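Local atomic coordinates of probable 2-hydroxyhepta-2,4-diene-1,7-dioate isomerase (PDB entry 2DFU), a protein that probably acts as a metal-binding isomerase of the fumarylacetoacetate hydrolase family, converting 2-hydroxyhepta-2,4-diene-1,7-dioate. Residues A[204-207]-A[208-212]. Sequence-based numbering, arbitrary orientation.
Sequences FSVA and EILSY
S205 and E208 exchange bonds at the start of helix 206-214 and form a capping box. S205 is the N-cap. Its OG lies 3.1 Å from E208 N and accepts that N-H. The hydroxyl is set between the backbone N and the carbonyl carbon of its own residue (chi1 74°), which places OG beside the N-H of E208. E208 returns the bond. Its side chain runs back along the helix start, with CG anti to the carbonyl carbon (chi1 -60°) and the chain extended beyond it. OE1 then takes the N-H of S205 at 2.9 Å, in a nearly straight bond of 168°. The amide comes to the anti side of the carboxylate, slightly out of its plane. The S205 hydroxyl also packs against the E208 chain on its way back. An alanine in place of S205 would probably leave E208 N without its capping acceptor, while the backbone bond to E208 OE1 could remain.

The helix bonds start at the same residue. I209 N donates to S205 O at 2.9 Å, L210 N to V206 O and S211 N to A207 O. A207, with its small methyl group facing A133 of helix 130-133, adds to the contact mainly through its backbone. The apolar side is built by I209, whose CG1 meets F204 CB at 3.8 Å, and by V206 and L210, which lie side by side. I209 and L210 also rest on V225 of strand 224-226.

Amides of the first helical turn lack acceptors from a preceding turn. Side chains supply them for two of these amides: S205 OG for E208 N and Q181 OE1 for V206 N. The E208 carboxylate also lies near the helix N-terminus, where its negative charge probably interacts favourably with the helix dipole.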
loop_
_atom_site.group_PDB
_atom_site.type_symbol
_atom_site.label_atom_id
_atom_site.label_comp_id
_atom_site.label_asym_id
_atom_site.label_seq_id
_atom_site.Cartn_x
_atom_site.Cartn_y
_atom_site.Cartn_z
ATOM N N PHE A 204 0.100 16.499 16.304
ATOM C CA PHE A 204 -1.129 16.389 15.525
ATOM C C PHE A 204 -1.968 15.309 16.182
ATOM O O PHE A 204 -1.487 14.197 16.421
ATOM C CB PHE A 204 -0.821 15.977 14.087
ATOM C CG PHE A 204 0.124 16.902 13.388
ATOM C CD1 PHE A 204 -0.282 18.179 13.021
ATOM C CD2 PHE A 204 1.432 16.508 13.125
ATOM C CE1 PHE A 204 0.602 19.053 12.405
ATOM C CE2 PHE A 204 2.330 17.377 12.507
ATOM C CZ PHE A 204 1.914 18.653 12.146
ATOM N N SER A 205 -3.216 15.635 16.491
ATOM C CA SER A 205 -4.103 14.666 17.109
ATOM C C SER A 205 -4.481 13.596 16.082
ATOM O O SER A 205 -4.285 13.766 14.872
ATOM C CB SER A 205 -5.375 15.354 17.607
ATOM O OG SER A 205 -6.226 15.691 16.518
ATOM N N VAL A 206 -5.030 12.492 16.568
ATOM C CA VAL A 206 -5.458 11.415 15.687
ATOM C C VAL A 206 -6.511 11.949 14.720
ATOM O O VAL A 206 -6.471 11.669 13.524
ATOM C CB VAL A 206 -6.049 10.245 16.500
ATOM C CG1 VAL A 206 -6.674 9.213 15.566
ATOM C CG2 VAL A 206 -4.953 9.617 17.350
ATOM N N ALA A 207 -7.449 12.730 15.246
ATOM C CA ALA A 207 -8.508 13.300 14.425
ATOM C C ALA A 207 -7.946 14.188 13.318
ATOM O O ALA A 207 -8.443 14.175 12.193
ATOM C CB ALA A 207 -9.471 14.090 15.300
ATOM N N GLU A 208 -6.904 14.951 13.637
ATOM C CA GLU A 208 -6.279 15.842 12.661
ATOM C C GLU A 208 -5.511 15.055 11.601
ATOM O O GLU A 208 -5.492 15.424 10.426
ATOM C CB GLU A 208 -5.332 16.819 13.364
ATOM C CG GLU A 208 -6.025 17.710 14.388
ATOM C CD GLU A 208 -5.080 18.678 15.080
ATOM O OE1 GLU A 208 -4.024 18.242 15.587
ATOM O OE2 GLU A 208 -5.404 19.882 15.128
ATOM N N ILE A 209 -4.870 13.970 12.023
ATOM C CA ILE A 209 -4.112 13.132 11.108
ATOM C C ILE A 209 -5.034 12.488 10.076
ATOM O O ILE A 209 -4.777 12.561 8.876
ATOM C CB ILE A 209 -3.351 12.036 11.876
ATOM C CG1 ILE A 209 -2.233 12.685 12.693
ATOM C CG2 ILE A 209 -2.807 10.982 10.906
ATOM C CD1 ILE A 209 -1.499 11.732 13.609
ATOM N N LEU A 210 -6.111 11.865 10.547
ATOM C CA LEU A 210 -7.060 11.216 9.650
ATOM C C LEU A 210 -7.672 12.232 8.700
ATOM O O LEU A 210 -7.818 11.967 7.504
ATOM C CB LEU A 210 -8.175 10.537 10.444
ATOM C CG LEU A 210 -7.768 9.400 11.384
ATOM C CD1 LEU A 210 -8.987 8.940 12.160
ATOM C CD2 LEU A 210 -7.161 8.245 10.590
ATOM N N SER A 211 -8.034 13.394 9.243
ATOM C CA SER A 211 -8.631 14.466 8.454
ATOM C C SER A 211 -7.668 14.918 7.360
ATOM O O SER A 211 -8.045 15.034 6.194
ATOM C CB SER A 211 -8.970 15.659 9.356
ATOM O OG SER A 211 -9.450 16.755 8.597
ATOM N N TYR A 212 -6.426 15.181 7.754
ATOM C CA TYR A 212 -5.401 15.619 6.821
ATOM C C TYR A 212 -5.256 14.622 5.677
ATOM O O TYR A 212 -5.333 14.988 4.503
ATOM C CB TYR A 212 -4.060 15.780 7.538
ATOM C CG TYR A 212 -2.938 16.169 6.604
ATOM C CD1 TYR A 212 -2.900 17.434 6.014
ATOM C CD2 TYR A 212 -1.936 15.258 6.276
ATOM C CE1 TYR A 212 -1.889 17.776 5.115
ATOM C CE2 TYR A 212 -0.927 15.587 5.385
ATOM C CZ TYR A 212 -0.907 16.846 4.807
ATOM O OH TYR A 212 0.098 17.167 3.923
#